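PDB 6I60: alpha-rhamnosidase from Dictyoglomus thermophilum, which probably hydrolyses alpha-L-rhamnosides, releasing the terminal non-reducing alpha-L-rhamnose residues. Local coordinates for residues 378-383 against 415-420; 755-760 against 790-795; 842-847 against 862-867. One frame throughout, in Å; residues are numbered along the deposited sequence.

Overall arrangement
The contacts follow one another along a single chain, each in a different sequence-family region, and none touches another. Contact 1 comes first, in the concanavalin-like region, where strands 375-380 and 414-418 face each other. Contact 2 lies in the six-hairpin glycosidase region, between the loop joining helices 738-750 and 761-773 and the start of helix 792-797; its centre is about 45 Å from that of contact 1. Contact 3, in the C-terminal region, ties strand 859-866 to the turn before strand 846-849. Its centre is about 30 Å from that of contact 2 and about 50 Å from that of contact 1. The two beta-region contacts lie on opposite sides of the chain's centre, and each region has its own buried contact.

Contact 1 (378-383 against 415-420); sequences IKVRTN and DVYITK
The first torsions of Thr382 and Thr419 decide which branches meet where the two side chains come tip to tip. In Thr382 the hydroxyl lies anti to the backbone N (chi1 166°), which leaves CG2 between N and the carbonyl carbon, leaning toward Thr419. In Thr419 it is OG1 that lies between those two backbone atoms (chi1 72°), while CG2 points opposite its own carbonyl carbon. Thr382 CG2 therefore settles beside Thr419 OG1, 3.6 Å away, and is as close to Thr419 CB. The methyls Thr382 CG2 and Thr419 CG2 are 4.0 Å apart. Between the hydroxyls, Thr382 OG1 and Thr419 OG1, the gap is 4.1 Å, and Thr382 OG1 bonds instead to Glu384 O. Two residues before Thr382, Val380 CG2 stands 4.3 Å from Thr419 CG2 and approaches the Tyr417 ring obliquely, at 4.4 Å from CE2. Strand 375-380 belongs to a four-stranded antiparallel sheet, whereas strand 414-418 pairs with strands 388-394 and 302-306, so the side chains pack between layers, as in a concanavalin-like beta-sandwich. Glu425 OE1, on the strand next to 375-380, accepts hydrogen bonds from both Tyr417 OH and Lys420 N. Direct contact is thus van der Waals packing of methyls, a hydroxyl oxygen and a ring, without directional bonds, and one polar link between the layers passes through the Glu425 carboxylate.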
loop_
_atom_site.group_PDB
_atom_site.type_symbol
_atom_site.label_atom_id
_atom_site.label_comp_id
_atom_site.label_asym_id
_atom_site.label_seq_id
_atom_site.Cartn_x
_atom_site.Cartn_y
_atom_site.Cartn_z
ATOM N N ILE A 378 26.891 1.883 -7.784
ATOM C CA ILE A 378 28.287 1.467 -7.748
ATOM C C ILE A 378 29.168 2.657 -8.100
ATOM O O ILE A 378 28.792 3.527 -8.893
ATOM C CB ILE A 378 28.551 0.271 -8.693
ATOM C CG1 ILE A 378 29.893 -0.389 -8.369
ATOM C CG2 ILE A 378 28.492 0.700 -10.157
ATOM C CD1 ILE A 378 30.195 -1.600 -9.225
ATOM N N LYS A 379 30.340 2.706 -7.473
ATOM C CA LYS A 379 31.370 3.691 -7.780
ATOM C C LYS A 379 32.564 2.952 -8.366
ATOM O O LYS A 379 33.075 2.010 -7.750
ATOM C CB LYS A 379 31.775 4.477 -6.532
ATOM C CG LYS A 379 30.624 5.175 -5.823
ATOM C CD LYS A 379 31.111 5.921 -4.586
ATOM C CE LYS A 379 29.968 6.626 -3.872
ATOM N NZ LYS A 379 29.934 6.302 -2.417
ATOM N N VAL A 380 32.994 3.361 -9.556
ATOM C CA VAL A 380 34.081 2.689 -10.255
ATOM C C VAL A 380 35.172 3.701 -10.577
ATOM O O VAL A 380 34.914 4.897 -10.744
ATOM C CB VAL A 380 33.588 1.980 -11.537
ATOM C CG1 VAL A 380 32.281 1.251 -11.272
ATOM C CG2 VAL A 380 33.420 2.972 -12.673
ATOM N N ARG A 381 36.409 3.206 -10.642
ATOM C CA ARG A 381 37.572 4.008 -11.026
ATOM C C ARG A 381 38.419 3.132 -11.942
ATOM O O ARG A 381 39.109 2.223 -11.472
ATOM C CB ARG A 381 38.367 4.472 -9.811
ATOM C CG ARG A 381 37.587 5.337 -8.835
ATOM C CD ARG A 381 38.223 5.311 -7.454
ATOM N NE ARG A 381 37.260 4.962 -6.416
ATOM C CZ ARG A 381 36.636 5.848 -5.648
ATOM N NH1 ARG A 381 36.875 7.145 -5.800
ATOM N NH2 ARG A 381 35.773 5.441 -4.728
ATOM N N THR A 382 38.366 3.401 -13.238
ATOM C CA THR A 382 38.979 2.468 -14.177
ATOM C C THR A 382 39.927 3.126 -15.168
ATOM O O THR A 382 40.965 2.538 -15.486
ATOM C CB THR A 382 37.884 1.705 -14.942
ATOM O OG1 THR A 382 38.460 1.048 -16.078
ATOM C CG2 THR A 382 36.794 2.660 -15.406
ATOM N N ASN A 383 39.583 4.310 -15.688
ATOM C CA ASN A 383 40.362 5.013 -16.705
ATOM C C ASN A 383 40.373 4.270 -18.041
ATOM O O ASN A 383 40.447 4.902 -19.100
ATOM C CB ASN A 383 41.796 5.262 -16.226
ATOM C CG ASN A 383 42.011 6.684 -15.753
ATOM O OD1 ASN A 383 41.194 7.567 -16.014
ATOM N ND2 ASN A 383 43.117 6.916 -15.053
ATOM N N ASP A 415 22.237 -6.460 -13.486
ATOM C CA ASP A 415 22.489 -5.193 -14.158
ATOM C C ASP A 415 23.931 -5.159 -14.647
ATOM O O ASP A 415 24.841 -5.633 -13.960
ATOM C CB ASP A 415 22.220 -4.008 -13.226
ATOM C CG ASP A 415 20.787 -3.975 -12.728
ATOM O OD1 ASP A 415 19.872 -4.182 -13.550
ATOM O OD2 ASP A 415 20.573 -3.747 -11.518
ATOM N N VAL A 416 24.131 -4.603 -15.839
ATOM C CA VAL A 416 25.435 -4.566 -16.487
ATOM C C VAL A 416 25.768 -3.120 -16.823
ATOM O O VAL A 416 24.949 -2.413 -17.421
ATOM C CB VAL A 416 25.464 -5.439 -17.757
ATOM C CG1 VAL A 416 26.664 -5.091 -18.624
ATOM C CG2 VAL A 416 25.477 -6.911 -17.381
ATOM N N TYR A 417 26.965 -2.681 -16.435
ATOM C CA TYR A 417 27.443 -1.336 -16.734
ATOM C C TYR A 417 28.803 -1.435 -17.406
ATOM O O TYR A 417 29.724 -2.053 -16.860
ATOM C CB TYR A 417 27.534 -0.486 -15.466
ATOM C CG TYR A 417 28.169 0.869 -15.683
ATOM C CD1 TYR A 417 27.470 1.893 -16.310
ATOM C CD2 TYR A 417 29.466 1.126 -15.258
ATOM C CE1 TYR A 417 28.047 3.134 -16.507
ATOM C CE2 TYR A 417 30.049 2.362 -15.450
ATOM C CZ TYR A 417 29.336 3.362 -16.075
ATOM O OH TYR A 417 29.919 4.594 -16.265
ATOM N N ILE A 418 28.927 -0.831 -18.585
ATOM C CA ILE A 418 30.183 -0.786 -19.324
ATOM C C ILE A 418 30.803 0.586 -19.110
ATOM O O ILE A 418 30.194 1.612 -19.441
ATOM C CB ILE A 418 29.969 -1.075 -20.818
ATOM C CG1 ILE A 418 29.361 -2.466 -21.005
ATOM C CG2 ILE A 418 31.283 -0.971 -21.573
ATOM C CD1 ILE A 418 28.074 -2.462 -21.795
ATOM N N THR A 419 32.016 0.606 -18.563
ATOM C CA THR A 419 32.634 1.849 -18.131
ATOM C C THR A 419 33.038 2.715 -19.324
ATOM O O THR A 419 33.175 2.245 -20.458
ATOM C CB THR A 419 33.860 1.561 -17.265
ATOM O OG1 THR A 419 34.921 1.059 -18.086
ATOM C CG2 THR A 419 33.526 0.532 -16.191
ATOM N N LYS A 420 33.228 4.007 -19.047
ATOM C CA LYS A 420 33.710 4.959 -20.039
ATOM C C LYS A 420 35.185 5.300 -19.878
ATOM O O LYS A 420 35.808 5.748 -20.846
ATOM C CB LYS A 420 32.894 6.255 -19.979
ATOM C CG LYS A 420 31.439 6.056 -19.602
ATOM C CD LYS A 420 30.935 7.196 -18.733
ATOM C CE LYS A 420 29.417 7.273 -18.751
ATOM N NZ LYS A 420 28.939 8.656 -18.484
#

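Contact 2 (755-760 against 790-795); sequences YHLDTG and PSFGYM
His756 lies against Pro790 through CB, CG and CD2. Its CB packs on Pro790 CD at 3.7 Å, and CG remains near the same methylene. Farther out, CD2 comes 3.5 Å from both Pro790 N and Pro790 CD, so the imidazole crosses the proline ring obliquely, with Pro790 O in plane at the imidazole edge. At the tip, NE2 hydrogen-bonds Thr788 OG1, while ND1 is bonded to His753 O; these two partners fix the rotation of the ring. Pro790 follows a cis peptide bond, and its CG also meets the backbone, 3.4 Å from Leu757 O. The loop 755-760 links helices 738-750 and 761-773 of the six-hairpin glycosidase domain, an (alpha/alpha)6 barrel in this family, and here it touches the lead-in to helix 792-797. Ser791 is the N-cap of that helix, its OG accepting from Tyr794 N at 3.2 Å and 151°. Just beyond, Leu757 CD1 approaches the Phe792 ring obliquely, 3.8 Å from CE2. Leu757 also packs on Ile767 and Phe768 of helix 761-773 and on Ile783 of helix 777-784, and Phe792 meets Trp807 edge-to-face.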
loop_
_atom_site.group_PDB
_atom_site.type_symbol
_atom_site.label_atom_id
_atom_site.label_comp_id
_atom_site.label_asym_id
_atom_site.label_seq_id
_atom_site.Cartn_x
_atom_site.Cartn_y
_atom_site.Cartn_z
ATOM N N TYR A 755 0.549 -25.711 20.460
ATOM C CA TYR A 755 0.561 -24.264 20.230
ATOM C C TYR A 755 1.311 -23.914 18.941
ATOM O O TYR A 755 2.303 -23.186 18.941
ATOM C CB TYR A 755 1.157 -23.524 21.431
ATOM C CG TYR A 755 0.417 -23.750 22.726
ATOM C CD1 TYR A 755 0.760 -24.794 23.570
ATOM C CD2 TYR A 755 -0.622 -22.913 23.108
ATOM C CE1 TYR A 755 0.089 -25.002 24.757
ATOM C CE2 TYR A 755 -1.300 -23.111 24.292
ATOM C CZ TYR A 755 -0.941 -24.157 25.113
ATOM O OH TYR A 755 -1.615 -24.357 26.296
ATOM N N HIS A 756 0.811 -24.449 17.831
ATOM C CA HIS A 756 1.393 -24.183 16.525
ATOM C C HIS A 756 0.280 -24.007 15.506
ATOM O O HIS A 756 -0.769 -24.651 15.591
ATOM C CB HIS A 756 2.340 -25.307 16.086
ATOM C CG HIS A 756 3.692 -25.244 16.727
ATOM N ND1 HIS A 756 3.976 -25.857 17.928
ATOM C CD2 HIS A 756 4.840 -24.643 16.331
ATOM C CE1 HIS A 756 5.240 -25.636 18.245
ATOM N NE2 HIS A 756 5.786 -24.902 17.292
ATOM N N LEU A 757 0.520 -23.124 14.540
ATOM C CA LEU A 757 -0.465 -22.858 13.501
ATOM C C LEU A 757 -0.524 -24.012 12.508
ATOM O O LEU A 757 0.510 -24.499 12.042
ATOM C CB LEU A 757 -0.126 -21.558 12.773
ATOM C CG LEU A 757 -0.317 -20.257 13.551
ATOM C CD1 LEU A 757 0.281 -19.091 12.789
ATOM C CD2 LEU A 757 -1.788 -20.016 13.827
ATOM N N ASP A 758 -1.737 -24.450 12.190
ATOM C CA ASP A 758 -1.995 -25.433 11.143
ATOM C C ASP A 758 -2.872 -24.818 10.059
ATOM O O ASP A 758 -3.748 -25.473 9.488
ATOM C CB ASP A 758 -2.640 -26.692 11.723
ATOM C CG ASP A 758 -2.502 -27.900 10.809
ATOM O OD1 ASP A 758 -1.599 -27.903 9.944
ATOM O OD2 ASP A 758 -3.299 -28.851 10.956
ATOM N N THR A 759 -2.638 -23.541 9.766
ATOM C CA THR A 759 -3.524 -22.753 8.922
ATOM C C THR A 759 -2.733 -22.068 7.818
ATOM O O THR A 759 -1.560 -21.723 7.990
ATOM C CB THR A 759 -4.272 -21.695 9.742
ATOM O OG1 THR A 759 -3.328 -20.905 10.478
ATOM C CG2 THR A 759 -5.238 -22.356 10.714
ATOM N N GLY A 760 -3.393 -21.864 6.682
ATOM C CA GLY A 760 -2.809 -21.152 5.567
ATOM C C GLY A 760 -2.931 -19.650 5.730
ATOM O O GLY A 760 -3.096 -19.124 6.833
ATOM N N PRO A 790 5.772 -25.102 13.024
ATOM C CA PRO A 790 5.713 -23.959 12.107
ATOM C C PRO A 790 5.251 -22.670 12.794
ATOM O O PRO A 790 4.192 -22.651 13.426
ATOM C CB PRO A 790 4.693 -24.413 11.061
ATOM C CG PRO A 790 3.805 -25.409 11.789
ATOM C CD PRO A 790 4.481 -25.806 13.085
ATOM N N SER A 791 6.035 -21.603 12.665
ATOM C CA SER A 791 5.709 -20.346 13.325
ATOM C C SER A 791 6.481 -19.219 12.657
ATOM O O SER A 791 7.368 -19.446 11.829
ATOM C CB SER A 791 6.026 -20.407 14.821
ATOM O OG SER A 791 7.423 -20.510 15.029
ATOM N N PHE A 792 6.125 -17.987 13.030
ATOM C CA PHE A 792 6.860 -16.828 12.537
ATOM C C PHE A 792 8.229 -16.724 13.190
ATOM O O PHE A 792 9.172 -16.218 12.570
ATOM C CB PHE A 792 6.053 -15.551 12.775
ATOM C CG PHE A 792 4.744 -15.525 12.045
ATOM C CD1 PHE A 792 4.668 -15.028 10.756
ATOM C CD2 PHE A 792 3.593 -16.012 12.640
ATOM C CE1 PHE A 792 3.468 -15.011 10.078
ATOM C CE2 PHE A 792 2.391 -15.999 11.966
ATOM C CZ PHE A 792 2.329 -15.499 10.682
ATOM N N GLY A 793 8.356 -17.195 14.433
ATOM C CA GLY A 793 9.656 -17.214 15.079
ATOM C C GLY A 793 10.634 -18.149 14.401
ATOM O O GLY A 793 11.836 -17.869 14.360
ATOM N N TYR A 794 10.140 -19.263 13.857
ATOM C CA TYR A 794 11.013 -20.179 13.131
ATOM C C TYR A 794 11.631 -19.511 11.908
ATOM O O TYR A 794 12.769 -19.823 11.541
ATOM C CB TYR A 794 10.234 -21.430 12.725
ATOM C CG TYR A 794 11.065 -22.459 11.995
ATOM C CD1 TYR A 794 12.205 -22.998 12.576
ATOM C CD2 TYR A 794 10.710 -22.888 10.724
ATOM C CE1 TYR A 794 12.969 -23.938 11.912
ATOM C CE2 TYR A 794 11.469 -23.829 10.052
ATOM C CZ TYR A 794 12.597 -24.351 10.650
ATOM O OH TYR A 794 13.356 -25.285 9.986
ATOM N N MET A 795 10.901 -18.594 11.267
ATOM C CA MET A 795 11.478 -17.843 10.156
ATOM C C MET A 795 12.622 -16.961 10.633
ATOM O O MET A 795 13.681 -16.904 9.996
ATOM C CB MET A 795 10.404 -16.995 9.475
ATOM C CG MET A 795 9.186 -17.768 9.007
ATOM S SD MET A 795 8.092 -16.748 7.998
ATOM C CE MET A 795 6.661 -17.819 7.869
#

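Contact 3 (842-847 against 862-867); sequences PGWNKI and ARLNTI
Trp844 lays one face of its indole over the Thr866 side chain, and the conformations of both residues set the fit. With CG opposite its own carbonyl carbon (chi1 -63°), the tryptophan extends toward strand 859-866 and crosses Thr866 at about a right angle. Thr866 CG2, likewise opposite its carbonyl carbon, sits 3.6 Å from the centroid of the Trp844 five-membered ring and 14° off its normal, a CH-pi contact. From that position CG2 is 3.5 Å from Trp844 NE1, while Thr866 CB covers Trp844 CD1 at 3.5 Å. Thr866 OG1, placed between the backbone N and the carbonyl carbon, is held by the turn that leads into strand 869-877, through bonds with Gly869 O and Lys868 N. Trp844 belongs to the turn of the hairpin 837-841/846-849 in a mixed sheet, whereas Leu864 and its strand belong to a seven-stranded antiparallel sheet; the indole bridges the two layers, consistent with the beta-sandwich C-terminal domain of this family. At the six-membered end of the indole, Leu864 CD1 approaches Trp844 CH2 obliquely, at 3.8 Å. An alanine in place of Trp844 is likely to leave a gap between the layers, with the Thr866 methyl deprived of its aromatic face and Leu864 CD1 of a neighbour. The turn has its own brace: Asn845 ND2 donates to Pro842 O at 3.1 Å, nearly straight at 168° and in the carbonyl plane. Gly843, whose positive phi suits glycine, has its O 4.0 Å from Ile867 CG2.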
loop_
_atom_site.group_PDB
_atom_site.type_symbol
_atom_site.label_atom_id
_atom_site.label_comp_id
_atom_site.label_asym_id
_atom_site.label_seq_id
_atom_site.Cartn_x
_atom_site.Cartn_y
_atom_site.Cartn_z
ATOM N N PRO A 842 -16.473 3.709 12.828
ATOM C CA PRO A 842 -15.680 4.040 11.636
ATOM C C PRO A 842 -15.090 5.443 11.703
ATOM O O PRO A 842 -15.646 6.349 12.328
ATOM C CB PRO A 842 -16.693 3.911 10.494
ATOM C CG PRO A 842 -17.704 2.945 11.003
ATOM C CD PRO A 842 -17.810 3.197 12.480
ATOM N N GLY A 843 -13.941 5.609 11.053
ATOM C CA GLY A 843 -13.230 6.869 11.116
ATOM C C GLY A 843 -12.609 7.169 12.458
ATOM O O GLY A 843 -12.269 8.324 12.726
ATOM N N TRP A 844 -12.448 6.155 13.312
ATOM C CA TRP A 844 -11.950 6.326 14.676
ATOM C C TRP A 844 -12.822 7.290 15.477
ATOM O O TRP A 844 -12.337 7.984 16.373
ATOM C CB TRP A 844 -10.488 6.789 14.691
ATOM C CG TRP A 844 -9.528 5.806 14.088
ATOM C CD1 TRP A 844 -9.022 5.824 12.820
ATOM C CD2 TRP A 844 -8.953 4.660 14.731
ATOM N NE1 TRP A 844 -8.170 4.762 12.633
ATOM C CE2 TRP A 844 -8.111 4.031 13.791
ATOM C CE3 TRP A 844 -9.070 4.105 16.009
ATOM C CZ2 TRP A 844 -7.390 2.876 14.090
ATOM C CZ3 TRP A 844 -8.355 2.956 16.302
ATOM C CH2 TRP A 844 -7.525 2.355 15.347
ATOM N N ASN A 845 -14.118 7.343 15.154
ATOM C CA ASN A 845 -15.034 8.178 15.924
ATOM C C ASN A 845 -15.116 7.715 17.371
ATOM O O ASN A 845 -15.283 8.535 18.281
ATOM C CB ASN A 845 -16.420 8.174 15.279
ATOM C CG ASN A 845 -16.664 9.398 14.413
ATOM O OD1 ASN A 845 -17.064 10.453 14.906
ATOM N ND2 ASN A 845 -16.421 9.261 13.113
ATOM N N LYS A 846 -14.996 6.410 17.601
ATOM C CA LYS A 846 -14.857 5.845 18.935
ATOM C C LYS A 846 -13.662 4.907 18.925
ATOM O O LYS A 846 -13.497 4.116 17.992
ATOM C CB LYS A 846 -16.125 5.101 19.367
ATOM C CG LYS A 846 -16.007 4.387 20.704
ATOM C CD LYS A 846 -17.376 4.100 21.300
ATOM C CE LYS A 846 -17.455 4.545 22.753
ATOM N NZ LYS A 846 -18.857 4.527 23.258
ATOM N N ILE A 847 -12.824 5.007 19.952
ATOM C CA ILE A 847 -11.628 4.187 20.080
ATOM C C ILE A 847 -11.803 3.260 21.273
ATOM O O ILE A 847 -12.279 3.680 22.334
ATOM C CB ILE A 847 -10.365 5.056 20.235
ATOM C CG1 ILE A 847 -10.415 6.242 19.271
ATOM C CG2 ILE A 847 -9.110 4.226 20.009
ATOM C CD1 ILE A 847 -9.294 7.228 19.468
ATOM N N ALA A 862 1.224 1.260 21.291
ATOM C CA ALA A 862 0.929 1.556 19.896
ATOM C C ALA A 862 0.532 3.019 19.798
ATOM O O ALA A 862 -0.381 3.463 20.500
ATOM C CB ALA A 862 -0.184 0.657 19.354
ATOM N N ARG A 863 1.224 3.769 18.946
ATOM C CA ARG A 863 0.898 5.164 18.678
ATOM C C ARG A 863 0.571 5.297 17.198
ATOM O O ARG A 863 1.417 5.009 16.346
ATOM C CB ARG A 863 2.054 6.091 19.064
ATOM C CG ARG A 863 1.833 7.544 18.678
ATOM C CD ARG A 863 3.049 8.403 18.989
ATOM N NE ARG A 863 4.031 8.389 17.907
ATOM C CZ ARG A 863 3.922 9.094 16.783
ATOM N NH1 ARG A 863 2.868 9.874 16.582
ATOM N NH2 ARG A 863 4.867 9.017 15.856
ATOM N N LEU A 864 -0.654 5.723 16.895
ATOM C CA LEU A 864 -1.128 5.840 15.526
ATOM C C LEU A 864 -1.450 7.290 15.197
ATOM O O LEU A 864 -1.903 8.054 16.055
ATOM C CB LEU A 864 -2.376 4.977 15.289
ATOM C CG LEU A 864 -2.421 3.593 15.938
ATOM C CD1 LEU A 864 -3.858 3.129 16.122
ATOM C CD2 LEU A 864 -1.640 2.596 15.105
ATOM N N ASN A 865 -1.212 7.663 13.943
ATOM C CA ASN A 865 -1.619 8.958 13.404
ATOM C C ASN A 865 -2.768 8.693 12.437
ATOM O O ASN A 865 -2.546 8.363 11.269
ATOM C CB ASN A 865 -0.453 9.665 12.719
ATOM C CG ASN A 865 -0.858 10.987 12.095
ATOM O OD1 ASN A 865 -1.240 11.928 12.793
ATOM N ND2 ASN A 865 -0.776 11.066 10.771
ATOM N N THR A 866 -3.995 8.831 12.929
ATOM C CA THR A 866 -5.180 8.478 12.164
ATOM C C THR A 866 -5.716 9.702 11.423
ATOM O O THR A 866 -5.068 10.750 11.347
ATOM C CB THR A 866 -6.239 7.880 13.083
ATOM O OG1 THR A 866 -6.811 8.921 13.885
ATOM C CG2 THR A 866 -5.622 6.822 13.989
ATOM N N ILE A 867 -6.925 9.573 10.866
ATOM C CA ILE A 867 -7.553 10.684 10.162
ATOM C C ILE A 867 -8.033 11.759 11.128
ATOM O O ILE A 867 -8.267 12.902 10.716
ATOM C CB ILE A 867 -8.708 10.162 9.283
ATOM C CG1 ILE A 867 -8.769 10.933 7.964
ATOM C CG2 ILE A 867 -10.042 10.229 10.024
ATOM C CD1 ILE A 867 -7.551 10.729 7.086
#